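Local coordinates for cellulosome anchoring protein cohesin region (Clostridium thermocellum, PDB 4DH2) that binds a type I dockerin as the cohesin module of a cellulosome anchoring protein, a protein-protein interaction by which dockerin-bearing cellulosomal components are attached, at residues I60-E66 with K112-K118; K129-T135 with E155-E161; T135-S139 with A151-E155. All coordinates share one frame; numbering follows the deposited sequence. Where two conformers were deposited one is given.

Contact 1: residues I60-E66 with K112-K118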
ATOM      1  N   ILE A  60     -12.705  10.651  11.568  1.00 25.04           N
ATOM      2  CA  ILE A  60     -11.264  10.655  11.563  1.00 27.77           C
ATOM      3  C   ILE A  60     -10.696  11.516  10.461  1.00 26.62           C
ATOM      4  O   ILE A  60     -11.158  11.483   9.320  1.00 29.00           O
ATOM      5  CB  ILE A  60     -10.744   9.230  11.349  1.00 31.67           C
ATOM      6  CG1 ILE A  60     -11.019   8.383  12.587  1.00 42.30           C
ATOM      7  CG2 ILE A  60      -9.251   9.248  11.052  1.00 35.47           C
ATOM      8  CD1 ILE A  60     -10.329   7.015  12.535  1.00 51.23           C
ATOM      9  N   GLU A  61      -9.686  12.288  10.831  1.00 24.16           N
ATOM     10  CA  GLU A  61      -8.865  13.041   9.901  1.00 28.54           C
ATOM     11  C   GLU A  61      -7.422  12.533   9.945  1.00 36.37           C
ATOM     12  O   GLU A  61      -6.780  12.513  11.002  1.00 29.58           O
ATOM     13  CB  GLU A  61      -8.913  14.532  10.278  1.00 32.63           C
ATOM     14  CG  GLU A  61      -8.128  15.414   9.344  1.00 48.18           C
ATOM     15  CD  GLU A  61      -8.179  16.883   9.724  1.00 57.65           C
ATOM     16  OE1 GLU A  61      -8.786  17.222  10.768  1.00 41.38           O
ATOM     17  OE2 GLU A  61      -7.612  17.694   8.961  1.00 62.11           O
ATOM     18  N   VAL A  62      -6.891  12.118   8.798  1.00 24.79           N
ATOM     19  CA  VAL A  62      -5.522  11.645   8.785  1.00 26.84           C
ATOM     20  C   VAL A  62      -4.617  12.821   8.523  1.00 32.33           C
ATOM     21  O   VAL A  62      -4.744  13.518   7.512  1.00 37.63           O
ATOM     22  CB  VAL A  62      -5.298  10.530   7.733  1.00 32.87           C
ATOM     23  CG1 VAL A  62      -3.837  10.038   7.793  1.00 31.15           C
ATOM     24  CG2 VAL A  62      -6.269   9.395   7.981  1.00 32.71           C
ATOM     25  N   LEU A  63      -3.699  13.052   9.452  1.00 27.82           N
ATOM     26  CA  LEU A  63      -2.812  14.198   9.365  1.00 27.79           C
ATOM     27  C   LEU A  63      -1.403  13.840   8.887  1.00 41.34           C
ATOM     28  O   LEU A  63      -0.669  14.697   8.387  1.00 39.16           O
ATOM     29  CB  LEU A  63      -2.691  14.854  10.733  1.00 26.63           C
ATOM     30  CG  LEU A  63      -4.022  15.310  11.331  1.00 34.62           C
ATOM     31  CD1 LEU A  63      -3.807  16.061  12.656  1.00 43.19           C
ATOM     32  CD2 LEU A  63      -4.814  16.177  10.355  1.00 44.85           C
ATOM     33  N   LYS A  64      -1.016  12.589   9.092  1.00 28.32           N
ATOM     34  CA  LYS A  64       0.343  12.135   8.750  1.00 27.67           C
ATOM     35  C   LYS A  64       0.368  10.627   8.612  1.00 26.40           C
ATOM     36  O   LYS A  64      -0.350   9.902   9.322  1.00 25.12           O
ATOM     37  CB  LYS A  64       1.308  12.531   9.870  1.00 25.77           C
ATOM     38  CG  LYS A  64       2.775  12.470   9.548  1.00 38.77           C
ATOM     39  CD  LYS A  64       3.613  12.934  10.731  1.00 56.01           C
ATOM     40  CE  LYS A  64       5.092  12.888  10.406  1.00 69.60           C
ATOM     41  NZ  LYS A  64       5.935  13.410  11.519  1.00 77.24           N
ATOM     42  N   VAL A  65       1.220  10.146   7.707  1.00 22.35           N
ATOM     43  CA  VAL A  65       1.524   8.736   7.628  1.00 21.25           C
ATOM     44  C   VAL A  65       3.035   8.592   7.635  1.00 25.42           C
ATOM     45  O   VAL A  65       3.718   9.267   6.862  1.00 27.91           O
ATOM     46  CB  VAL A  65       0.978   8.159   6.328  1.00 31.56           C
ATOM     47  CG1 VAL A  65       1.204   6.661   6.298  1.00 31.62           C
ATOM     48  CG2 VAL A  65      -0.500   8.521   6.173  1.00 32.06           C
ATOM     49  N   GLU A  66       3.550   7.706   8.488  1.00 24.42           N
ATOM     50  CA  GLU A  66       4.992   7.498   8.627  0.57 26.99           C
ATOM     51  C   GLU A  66       5.346   6.023   8.499  1.00 26.86           C
ATOM     52  O   GLU A  66       4.610   5.180   8.992  1.00 25.36           O
ATOM     53  CB  GLU A  66       5.442   7.936  10.015  0.57 26.13           C
ATOM     54  CG  GLU A  66       5.279   9.411  10.317  0.57 38.20           C
ATOM     55  CD  GLU A  66       5.368   9.702  11.801  0.57 42.52           C
ATOM     56  OE1 GLU A  66       4.642   9.062  12.591  0.57 46.14           O
ATOM     57  OE2 GLU A  66       6.175  10.573  12.180  0.57 60.94           O
ATOM     58  N   LYS A 112       2.752   4.077  10.847  1.00 22.46           N
ATOM     59  CA  LYS A 112       1.960   4.682  11.900  1.00 28.30           C
ATOM     60  C   LYS A 112       1.129   5.789  11.273  1.00 20.65           C
ATOM     61  O   LYS A 112       1.663   6.642  10.541  1.00 23.13           O
ATOM     62  CB  LYS A 112       2.876   5.287  12.975  1.00 34.96           C
ATOM     63  CG  LYS A 112       3.638   4.270  13.787  1.00 44.77           C
ATOM     64  CD  LYS A 112       4.507   4.961  14.847  1.00 62.19           C
ATOM     65  CE  LYS A 112       5.144   3.941  15.798  1.00 75.92           C
ATOM     66  NZ  LYS A 112       6.404   3.320  15.257  1.00 77.33           N
ATOM     67  N   LEU A 113      -0.165   5.806  11.583  1.00 23.14           N
ATOM     68  CA  LEU A 113      -1.020   6.879  11.138  1.00 21.06           C
ATOM     69  C   LEU A 113      -1.086   7.880  12.279  1.00 26.12           C
ATOM     70  O   LEU A 113      -1.156   7.472  13.425  1.00 28.47           O
ATOM     71  CB  LEU A 113      -2.425   6.370  10.953  1.00 25.07           C
ATOM     72  CG  LEU A 113      -2.576   5.164  10.026  1.00 25.55           C
ATOM     73  CD1 LEU A 113      -4.038   4.812   9.905  1.00 24.03           C
ATOM     74  CD2 LEU A 113      -1.959   5.477   8.693  1.00 24.20           C
ATOM     75  N   THR A 114      -1.070   9.168  11.975  1.00 21.86           N
ATOM     76  CA  THR A 114      -1.387  10.165  12.991  1.00 20.64           C
ATOM     77  C   THR A 114      -2.725  10.724  12.592  1.00 19.42           C
ATOM     78  O   THR A 114      -2.863  11.300  11.503  1.00 24.65           O
ATOM     79  CB  THR A 114      -0.331  11.300  13.028  1.00 23.71           C
ATOM     80  OG1 THR A 114       0.964  10.743  13.279  1.00 25.64           O
ATOM     81  CG2 THR A 114      -0.669  12.326  14.123  1.00 29.84           C
ATOM     82  N   VAL A 115      -3.731  10.566  13.453  1.00 20.44           N
ATOM     83  CA  VAL A 115      -5.050  11.008  13.114  1.00 23.66           C
ATOM     84  C   VAL A 115      -5.654  11.886  14.189  1.00 27.49           C
ATOM     85  O   VAL A 115      -5.309  11.780  15.369  1.00 26.08           O
ATOM     86  CB  VAL A 115      -5.995   9.828  12.887  1.00 31.14           C
ATOM     87  CG1 VAL A 115      -5.341   8.828  11.932  1.00 27.12           C
ATOM     88  CG2 VAL A 115      -6.397   9.162  14.226  1.00 24.79           C
ATOM     89  N   ARG A 116      -6.583  12.733  13.770  1.00 21.83           N
ATOM     90  CA  ARG A 116      -7.346  13.530  14.727  1.00 24.60           C
ATOM     91  C   ARG A 116      -8.724  12.972  14.793  1.00 31.30           C
ATOM     92  O   ARG A 116      -9.344  12.754  13.766  1.00 28.13           O
ATOM     93  CB  ARG A 116      -7.446  14.984  14.283  1.00 27.42           C
ATOM     94  CG  ARG A 116      -8.379  15.806  15.182  1.00 45.04           C
ATOM     95  CD  ARG A 116      -8.684  17.168  14.601  1.00 62.15           C
ATOM     96  NE  ARG A 116      -7.597  18.111  14.844  1.00 66.82           N
ATOM     97  CZ  ARG A 116      -7.053  18.894  13.920  1.00 69.47           C
ATOM     98  NH1 ARG A 116      -7.483  18.868  12.666  1.00 73.58           N
ATOM     99  NH2 ARG A 116      -6.069  19.709  14.255  1.00 65.86           N
ATOM    100  N   ILE A 117      -9.208  12.728  15.999  1.00 29.32           N
ATOM    101  CA  ILE A 117     -10.580  12.303  16.179  1.00 25.84           C
ATOM    102  C   ILE A 117     -11.479  13.529  16.263  1.00 33.70           C
ATOM    103  O   ILE A 117     -11.274  14.405  17.114  1.00 26.84           O
ATOM    104  CB  ILE A 117     -10.722  11.445  17.441  1.00 26.41           C
ATOM    105  CG1 ILE A 117      -9.723  10.289  17.394  1.00 34.61           C
ATOM    106  CG2 ILE A 117     -12.183  10.970  17.596  1.00 29.97           C
ATOM    107  CD1 ILE A 117      -9.706   9.451  18.634  1.00 51.29           C
ATOM    108  N   LYS A 118     -12.475  13.616  15.391  1.00 27.75           N
ATOM    109  CA  LYS A 118     -13.227  14.865  15.293  1.00 31.08           C
ATOM    110  C   LYS A 118     -13.984  15.158  16.581  1.00 39.13           C
ATOM    111  O   LYS A 118     -14.647  14.294  17.125  1.00 34.35           O
ATOM    112  CB  LYS A 118     -14.135  14.874  14.061  1.00 36.03           C
ATOM    113  CG  LYS A 118     -13.323  14.796  12.770  1.00 42.06           C
ATOM    114  CD  LYS A 118     -14.102  15.228  11.545  1.00 46.78           C
ATOM    115  CE  LYS A 118     -13.233  15.103  10.307  1.00 50.84           C
ATOM    116  NZ  LYS A 118     -13.959  15.460   9.062  1.00 49.82           N
TER
HETATM  117  O   HOH W   1       2.251   9.265  11.548  1.00 25.99           O
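I60-E66 and K112-K118 pair as antiparallel neighbours at one margin of the cohesin sheet, strand 60-67 being outermost within the chain. Their axes come within 4.5 Å at 144°. The first hydrogen-bonded pair is E61 with R116, whose backbones bond both ways, and the last is the equivalent pair E66 with K112. Between them T114 O takes two donors, L63 N at 2.8 Å and the more distant K64 N at 3.3 Å: a classic beta bulge, which gives strand 60-67 one extra residue opposite T114 and shifts the pairing by one residue from K64 onward.

On the face carrying E61, K64, T114 and R116, the E61 and R116 side chains run alongside each other. The extended E61 chain, with CG anti to its N (chi1 -178°), and the R116 chain, bent at chi3 (-80°), bring OE1 to 2.8 Å from NH1 in a salt bridge. The carboxylate oxygen lies near the guanidinium plane, whereas NH1 meets it from above the carboxylate plane. L63 CD1 covers one face of the guanidinium. At the far end, water 1 is 2.6 Å from T114 OG1 and also close to K112 O and, in one of two E66 conformers, to OE1.

The flattened beta sandwich of cohesins, a jelly roll, has its interior on the other face. There I60 CG2 lies 3.8 Å from V115 CB, V62 CG2 reaches V115 CG1, and V65 CG1 runs beside L113 CD2 at 4.1 Å. V62 and V65 also pack on I89 and I82, and I60 on V158. Strand 31-39 flanks the other side of strand 108-117 through backbone bonds of L113 with I34 and V115 with V32, while K118 NZ turns away to bond S57 O.

Contact 2: residues K129-T135 with E155-E161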
ATOM      1  N   LYS A 129     -19.918   6.640  24.262  1.00 34.76           N
ATOM      2  CA  LYS A 129     -18.834   5.825  23.706  1.00 32.75           C
ATOM      3  C   LYS A 129     -19.178   5.449  22.265  1.00 33.18           C
ATOM      4  O   LYS A 129     -20.283   4.961  22.002  1.00 24.42           O
ATOM      5  CB  LYS A 129     -18.643   4.553  24.542  1.00 39.39           C
ATOM      6  CG  LYS A 129     -17.436   3.715  24.161  1.00 40.01           C
ATOM      7  CD  LYS A 129     -17.419   2.381  24.887  1.00 53.59           C
ATOM      8  CE  LYS A 129     -16.856   2.511  26.292  1.00 71.33           C
ATOM      9  NZ  LYS A 129     -16.588   1.180  26.916  1.00 81.06           N
ATOM     10  N   LYS A 130     -18.254   5.692  21.339  1.00 27.93           N
ATOM     11  CA  LYS A 130     -18.427   5.262  19.950  1.00 24.19           C
ATOM     12  C   LYS A 130     -17.204   4.470  19.486  1.00 22.43           C
ATOM     13  O   LYS A 130     -16.154   4.454  20.150  1.00 22.34           O
ATOM     14  CB  LYS A 130     -18.707   6.436  18.992  1.00 25.11           C
ATOM     15  CG  LYS A 130     -20.122   7.029  19.074  1.00 24.75           C
ATOM     16  CD  LYS A 130     -20.281   8.158  18.097  1.00 27.81           C
ATOM     17  CE  LYS A 130     -21.689   8.772  18.142  1.00 37.20           C
ATOM     18  NZ  LYS A 130     -22.777   7.845  17.706  1.00 34.43           N
ATOM     19  N   TYR A 131     -17.377   3.762  18.373  1.00 22.58           N
ATOM     20  CA  TYR A 131     -16.299   3.000  17.742  1.00 23.02           C
ATOM     21  C   TYR A 131     -16.175   3.408  16.292  1.00 27.11           C
ATOM     22  O   TYR A 131     -17.172   3.610  15.608  1.00 21.52           O
ATOM     23  CB  TYR A 131     -16.601   1.500  17.805  1.00 22.08           C
ATOM     24  CG  TYR A 131     -16.751   0.996  19.212  1.00 23.87           C
ATOM     25  CD1 TYR A 131     -15.632   0.647  19.955  1.00 24.45           C
ATOM     26  CD2 TYR A 131     -17.991   0.899  19.815  1.00 33.44           C
ATOM     27  CE1 TYR A 131     -15.740   0.186  21.252  1.00 28.35           C
ATOM     28  CE2 TYR A 131     -18.116   0.429  21.125  1.00 35.10           C
ATOM     29  CZ  TYR A 131     -16.977   0.078  21.835  1.00 34.66           C
ATOM     30  OH  TYR A 131     -17.056  -0.391  23.132  1.00 36.95           O
ATOM     31  N   SER A 132     -14.954   3.535  15.798  1.00 28.40           N
ATOM     32  CA  SER A 132     -14.789   3.836  14.388  1.00 20.82           C
ATOM     33  C   SER A 132     -13.869   2.785  13.771  1.00 23.02           C
ATOM     34  O   SER A 132     -12.794   2.513  14.285  1.00 26.77           O
ATOM     35  CB  SER A 132     -14.212   5.221  14.169  1.00 27.74           C
ATOM     36  OG  SER A 132     -14.388   5.611  12.824  1.00 25.63           O
ATOM     37  N   LEU A 133     -14.313   2.202  12.675  1.00 20.02           N
ATOM     38  CA  LEU A 133     -13.652   1.043  12.076  1.00 18.35           C
ATOM     39  C   LEU A 133     -12.610   1.474  11.061  1.00 22.04           C
ATOM     40  O   LEU A 133     -12.827   2.418  10.311  1.00 27.05           O
ATOM     41  CB  LEU A 133     -14.757   0.231  11.374  1.00 29.05           C
ATOM     42  CG  LEU A 133     -14.603  -1.248  11.063  1.00 36.19           C
ATOM     43  CD1 LEU A 133     -14.427  -2.056  12.320  1.00 40.17           C
ATOM     44  CD2 LEU A 133     -15.857  -1.697  10.298  1.00 36.79           C
ATOM     45  N   ILE A 134     -11.491   0.759  11.024  1.00 19.99           N
ATOM     46  CA  ILE A 134     -10.485   0.983  10.010  1.00 19.00           C
ATOM     47  C   ILE A 134     -10.445  -0.313   9.208  1.00 23.35           C
ATOM     48  O   ILE A 134     -10.160  -1.379   9.758  1.00 23.46           O
ATOM     49  CB  ILE A 134      -9.149   1.307  10.644  1.00 21.67           C
ATOM     50  CG1 ILE A 134      -9.216   2.715  11.263  1.00 25.86           C
ATOM     51  CG2 ILE A 134      -8.028   1.281   9.585  1.00 26.82           C
ATOM     52  CD1 ILE A 134      -8.124   2.985  12.189  1.00 32.44           C
ATOM     53  N   THR A 135     -10.763  -0.215   7.920  1.00 21.78           N
ATOM     54  CA  THR A 135     -10.941  -1.400   7.108  1.00 20.28           C
ATOM     55  C   THR A 135      -9.863  -1.485   6.046  1.00 26.41           C
ATOM     56  O   THR A 135      -9.045  -0.582   5.904  1.00 21.37           O
ATOM     57  CB  THR A 135     -12.273  -1.400   6.405  1.00 19.69           C
ATOM     58  OG1 THR A 135     -12.366  -0.262   5.553  1.00 25.34           O
ATOM     59  CG2 THR A 135     -13.405  -1.311   7.425  1.00 24.32           C
ATOM     60  N   GLU A 155      -8.980  -6.212  10.665  1.00 20.97           N
ATOM     61  CA  GLU A 155      -9.422  -4.833  10.773  1.00 21.34           C
ATOM     62  C   GLU A 155      -9.217  -4.373  12.198  1.00 22.71           C
ATOM     63  O   GLU A 155      -8.935  -5.183  13.083  1.00 23.27           O
ATOM     64  CB  GLU A 155     -10.885  -4.720  10.401  1.00 22.19           C
ATOM     65  CG  GLU A 155     -11.116  -4.939   8.920  1.00 23.08           C
ATOM     66  CD  GLU A 155     -12.577  -4.844   8.481  1.00 24.82           C
ATOM     67  OE1 GLU A 155     -13.495  -4.947   9.321  1.00 27.82           O
ATOM     68  OE2 GLU A 155     -12.806  -4.697   7.257  1.00 32.75           O
ATOM     69  N   GLY A 156      -9.367  -3.082  12.417  1.00 28.34           N
ATOM     70  CA  GLY A 156      -9.144  -2.519  13.737  1.00 38.83           C
ATOM     71  C   GLY A 156     -10.189  -1.478  14.041  1.00 25.99           C
ATOM     72  O   GLY A 156     -10.979  -1.103  13.173  1.00 19.46           O
ATOM     73  N   LYS A 157     -10.209  -0.997  15.280  1.00 25.92           N
ATOM     74  CA  LYS A 157     -11.210  -0.018  15.678  1.00 27.64           C
ATOM     75  C   LYS A 157     -10.546   1.019  16.549  1.00 19.71           C
ATOM     76  O   LYS A 157      -9.571   0.714  17.249  1.00 25.34           O
ATOM     77  CB  LYS A 157     -12.332  -0.663  16.504  1.00 38.39           C
ATOM     78  CG  LYS A 157     -11.775  -1.657  17.526  1.00 37.09           C
ATOM     79  CD  LYS A 157     -12.698  -1.921  18.691  1.00 39.58           C
ATOM     80  CE  LYS A 157     -12.063  -2.952  19.624  1.00 34.42           C
ATOM     81  NZ  LYS A 157     -13.003  -3.449  20.646  1.00 59.31           N
ATOM     82  N   VAL A 158     -11.073   2.227  16.470  1.00 23.96           N
ATOM     83  CA  VAL A 158     -10.756   3.279  17.403  1.00 20.74           C
ATOM     84  C   VAL A 158     -11.974   3.397  18.304  1.00 27.91           C
ATOM     85  O   VAL A 158     -13.090   3.614  17.826  1.00 28.60           O
ATOM     86  CB  VAL A 158     -10.532   4.628  16.716  1.00 29.44           C
ATOM     87  CG1 VAL A 158     -10.183   5.703  17.765  1.00 29.07           C
ATOM     88  CG2 VAL A 158      -9.429   4.511  15.658  1.00 35.84           C
ATOM     89  N   GLU A 159     -11.743   3.217  19.595  1.00 22.53           N
ATOM     90  CA  GLU A 159     -12.778   3.409  20.590  1.00 19.99           C
ATOM     91  C   GLU A 159     -12.697   4.853  21.019  1.00 26.45           C
ATOM     92  O   GLU A 159     -11.617   5.336  21.353  1.00 26.22           O
ATOM     93  CB  GLU A 159     -12.535   2.503  21.793  1.00 27.07           C
ATOM     94  CG  GLU A 159     -13.501   2.803  22.943  1.00 38.52           C
ATOM     95  CD  GLU A 159     -13.454   1.770  24.043  1.00 51.81           C
ATOM     96  OE1 GLU A 159     -13.016   0.634  23.767  1.00 50.08           O
ATOM     97  OE2 GLU A 159     -13.858   2.098  25.181  1.00 57.27           O
ATOM     98  N   ILE A 160     -13.819   5.549  20.964  1.00 22.59           N
ATOM     99  CA  ILE A 160     -13.847   6.978  21.184  1.00 22.27           C
ATOM    100  C   ILE A 160     -14.784   7.338  22.330  1.00 26.61           C
ATOM    101  O   ILE A 160     -15.978   7.009  22.303  1.00 25.74           O
ATOM    102  CB  ILE A 160     -14.350   7.687  19.944  1.00 24.40           C
ATOM    103  CG1 ILE A 160     -13.554   7.256  18.717  1.00 25.28           C
ATOM    104  CG2 ILE A 160     -14.258   9.192  20.108  1.00 25.66           C
ATOM    105  CD1 ILE A 160     -14.235   7.683  17.412  1.00 30.87           C
ATOM    106  N   GLU A 161     -14.243   7.999  23.343  1.00 26.71           N
ATOM    107  CA  GLU A 161     -15.072   8.445  24.489  1.00 25.23           C
ATOM    108  C   GLU A 161     -15.443   9.909  24.342  1.00 31.14           C
ATOM    109  O   GLU A 161     -14.643  10.723  23.898  1.00 29.33           O
ATOM    110  CB  GLU A 161     -14.345   8.219  25.820  1.00 43.66           C
ATOM    111  CG  GLU A 161     -14.471   6.812  26.383  1.00 70.64           C
ATOM    112  CD  GLU A 161     -13.617   5.790  25.649  1.00 87.31           C
ATOM    113  OE1 GLU A 161     -12.636   6.186  24.977  0.61 92.95           O
ATOM    114  OE2 GLU A 161     -13.924   4.583  25.748  1.00 85.93           O
TER
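E159 reaches across to Y131 and K129 on the outer face of a beta hairpin, where K129-T135 and E155-E161 run antiparallel at 157°. With CG anti to the backbone N (chi1 173°) and the chain extended beyond it, E159 lies beside the Y131 side chain and points the same way. Its CB is near Y131 CE1, and CG comes to 3.8 Å from the same ring carbon. CD touches both Y131 CE1 and K129 CD, and the two oxygens go to different partners. OE1 stays with the ring, 3.7 Å from Y131 CE1, the ring and carboxylate planes 64° apart. OE2 meets K129, 3.2 Å from CE and 3.4 Å from NZ, a rather long salt bridge made as the lysine bends at chi3. E161 OE2 stands 2.5 Å from E159 OE2, a separation at which one of the acids may hold a proton.

Backbone bonds run in both directions at three pairs, K130 with I160, S132 with V158 and I134 with G156. The last is the loosest, G156 N to I134 O measuring 3.3 Å. Beyond it E155 swings its carboxylate alongside T135, OE2 lying 3.4 Å from CG2. The opposite face carries I134, V158 and I160 beside S132, with K130 at its end, where its amine leads away; I134 CD1 meets V158 CG2 at 4.0 Å.

That inner face is turned to the sandwich core: I134 and V158 pack on I34 of strand 31-39, and V158 and I160 on I117 of strand 108-117. Strand 15-27 runs parallel along the other side of strand 149-161, bonded through E159 to V24 and A26, while T135 of strand 129-142 bonds to Y54 of strand 48-54.

Contact 3: residues T135-S139 with A151-E155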
ATOM      1  N   THR A 135     -10.763  -0.215   7.920  1.00 21.78           N
ATOM      2  CA  THR A 135     -10.941  -1.400   7.108  1.00 20.28           C
ATOM      3  C   THR A 135      -9.863  -1.485   6.046  1.00 26.41           C
ATOM      4  O   THR A 135      -9.045  -0.582   5.904  1.00 21.37           O
ATOM      5  CB  THR A 135     -12.273  -1.400   6.405  1.00 19.69           C
ATOM      6  OG1 THR A 135     -12.366  -0.262   5.553  1.00 25.34           O
ATOM      7  CG2 THR A 135     -13.405  -1.311   7.425  1.00 24.32           C
ATOM      8  N   PHE A 136      -9.885  -2.567   5.284  1.00 24.76           N
ATOM      9  CA  PHE A 136      -8.881  -2.755   4.240  1.00 27.43           C
ATOM     10  C   PHE A 136      -9.483  -2.814   2.888  1.00 32.99           C
ATOM     11  O   PHE A 136     -10.617  -3.249   2.728  1.00 30.18           O
ATOM     12  CB  PHE A 136      -8.192  -4.076   4.424  1.00 27.38           C
ATOM     13  CG  PHE A 136      -7.315  -4.117   5.580  1.00 25.63           C
ATOM     14  CD1 PHE A 136      -6.058  -3.577   5.522  1.00 25.08           C
ATOM     15  CD2 PHE A 136      -7.735  -4.700   6.756  1.00 31.19           C
ATOM     16  CE1 PHE A 136      -5.240  -3.600   6.605  1.00 31.09           C
ATOM     17  CE2 PHE A 136      -6.908  -4.713   7.840  1.00 25.46           C
ATOM     18  CZ  PHE A 136      -5.674  -4.185   7.770  1.00 28.58           C
ATOM     19  N   GLY A 137      -8.689  -2.428   1.900  1.00 28.72           N
ATOM     20  CA  GLY A 137      -8.997  -2.741   0.525  1.00 39.50           C
ATOM     21  C   GLY A 137      -8.070  -3.819  -0.022  1.00 27.50           C
ATOM     22  O   GLY A 137      -7.700  -4.811   0.636  1.00 30.60           O
ATOM     23  N   GLU A 138      -7.674  -3.585  -1.246  1.00 30.34           N
ATOM     24  CA  GLU A 138      -6.686  -4.436  -1.905  1.00 37.55           C
ATOM     25  C   GLU A 138      -5.358  -4.525  -1.119  1.00 23.53           C
ATOM     26  O   GLU A 138      -4.921  -3.615  -0.424  1.00 23.12           O
ATOM     27  CB  GLU A 138      -6.432  -3.953  -3.339  1.00 57.13           C
ATOM     28  CG  GLU A 138      -5.881  -2.537  -3.440  1.00 71.52           C
ATOM     29  CD  GLU A 138      -4.432  -2.445  -3.005  1.00 73.15           C
ATOM     30  OE1 GLU A 138      -4.075  -1.419  -2.386  1.00 63.81           O
ATOM     31  OE2 GLU A 138      -3.658  -3.396  -3.288  1.00 72.22           O
ATOM     32  N   SER A 139      -4.749  -5.685  -1.228  1.00 19.43           N
ATOM     33  CA  SER A 139      -3.564  -6.005  -0.509  1.00 17.68           C
ATOM     34  C   SER A 139      -2.822  -6.991  -1.391  1.00 18.12           C
ATOM     35  O   SER A 139      -3.347  -8.052  -1.730  1.00 20.43           O
ATOM     36  CB  SER A 139      -3.939  -6.673   0.809  1.00 23.24           C
ATOM     37  OG  SER A 139      -2.839  -7.288   1.415  1.00 43.53           O
ATOM     38  N   ALA A 151      -1.685 -12.155   2.688  1.00 17.62           N
ATOM     39  CA  ALA A 151      -1.769 -11.303   3.852  1.00 16.45           C
ATOM     40  C   ALA A 151      -3.115 -11.560   4.527  1.00 16.82           C
ATOM     41  O   ALA A 151      -4.155 -11.325   3.933  1.00 20.06           O
ATOM     42  CB  ALA A 151      -1.682  -9.843   3.443  1.00 23.14           C
ATOM     43  N   VAL A 152      -3.083 -12.076   5.743  1.00 19.21           N
ATOM     44  CA  VAL A 152      -4.315 -12.243   6.484  1.00 17.92           C
ATOM     45  C   VAL A 152      -4.619 -10.912   7.171  1.00 17.22           C
ATOM     46  O   VAL A 152      -3.937 -10.532   8.119  1.00 16.56           O
ATOM     47  CB  VAL A 152      -4.171 -13.320   7.557  1.00 19.82           C
ATOM     48  CG1 VAL A 152      -5.530 -13.488   8.304  1.00 20.81           C
ATOM     49  CG2 VAL A 152      -3.654 -14.638   6.963  1.00 21.41           C
ATOM     50  N   LEU A 153      -5.633 -10.229   6.694  1.00 18.33           N
ATOM     51  CA  LEU A 153      -5.943  -8.895   7.188  1.00 22.51           C
ATOM     52  C   LEU A 153      -6.904  -8.918   8.384  1.00 20.17           C
ATOM     53  O   LEU A 153      -7.939  -9.591   8.391  1.00 21.37           O
ATOM     54  CB  LEU A 153      -6.585  -8.114   6.074  1.00 18.09           C
ATOM     55  CG  LEU A 153      -5.784  -8.040   4.764  1.00 21.61           C
ATOM     56  CD1 LEU A 153      -6.547  -7.291   3.719  1.00 23.46           C
ATOM     57  CD2 LEU A 153      -4.422  -7.393   4.989  1.00 24.40           C
ATOM     58  N   LYS A 154      -6.545  -8.175   9.403  1.00 18.40           N
ATOM     59  CA  LYS A 154      -7.386  -8.029  10.560  0.53 19.44           C
ATOM     60  C   LYS A 154      -7.697  -6.553  10.752  1.00 20.75           C
ATOM     61  O   LYS A 154      -6.800  -5.760  10.939  1.00 21.36           O
ATOM     62  CB  LYS A 154      -6.663  -8.629  11.756  0.53 21.97           C
ATOM     63  CG  LYS A 154      -6.321 -10.109  11.579  0.53 23.79           C
ATOM     64  CD  LYS A 154      -5.205 -10.533  12.528  0.53 34.54           C
ATOM     65  CE  LYS A 154      -5.158 -12.043  12.737  0.53 36.80           C
ATOM     66  NZ  LYS A 154      -4.057 -12.389  13.688  0.53 40.39           N
ATOM     67  N   GLU A 155      -8.980  -6.212  10.665  1.00 20.97           N
ATOM     68  CA  GLU A 155      -9.422  -4.833  10.773  1.00 21.34           C
ATOM     69  C   GLU A 155      -9.217  -4.373  12.198  1.00 22.71           C
ATOM     70  O   GLU A 155      -8.935  -5.183  13.083  1.00 23.27           O
ATOM     71  CB  GLU A 155     -10.885  -4.720  10.401  1.00 22.19           C
ATOM     72  CG  GLU A 155     -11.116  -4.939   8.920  1.00 23.08           C
ATOM     73  CD  GLU A 155     -12.577  -4.844   8.481  1.00 24.82           C
ATOM     74  OE1 GLU A 155     -13.495  -4.947   9.321  1.00 27.82           O
ATOM     75  OE2 GLU A 155     -12.806  -4.697   7.257  1.00 32.75           O
TER
HETATM   76  O   HOH W   2     -11.634  -4.973   5.170  1.00 37.65           O
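T135, still beside E155, begins the part of the 129-142/149-161 beta hairpin where the two arms separate: the short axes are 7.8 Å apart at closest approach, and side chains replace backbone hydrogen bonds between them. F136 N donates to water 2 at 3.0 Å; the link from this water to E155 OE2 is too short to be trusted. The F136 ring, its CG held beside the backbone N (chi1 -71°), reaches toward the other arm. L153 CB sits over one ring face in a CH-pi contact, 4.0 Å from the centroid and 25° off the normal, and L153 CD1 meets F136 CB. At the ring edge CE2 approaches K154 O to 3.3 Å. L51, L53 and V21 also pack on this phenylalanine, which thus joins strands 48-54 and 15-27 to the hairpin. G137 O touches L153 CD1 at 4.1 Å. E138 points its side chain the other way, where OE1 bonds S52 OG, in keeping with the pairing of this arm to strand 48-54. S139 points toward strand 149-161, and its buried OG, without a polar partner in the model, lies 3.5 Å from A151 CB and 3.9 Å from L153 CD2.

Overall arrangement
Contacts 2 and 3 follow one hairpin, strands 129-142 and 149-161, and share T135 and E155; contact 1 joins a different strand pair. All three are partly buried, their centres about 11, 14 and 8 Å from that of the chain for contacts 1, 2 and 3. Contacts 1 and 2 are backbone ladders, the first interrupted by a bulge, in which buried, mostly apolar inner faces back more exposed, mostly polar or charged outer ones. The inner faces meet where I117 CG2 lies 3.7 Å from I160 CG2. Contact 3 has no ladder and bridges its separated arms with an aromatic ring and a leucine. Contacts 1 and 3 do not touch, lying on opposite sides of the chain's centre.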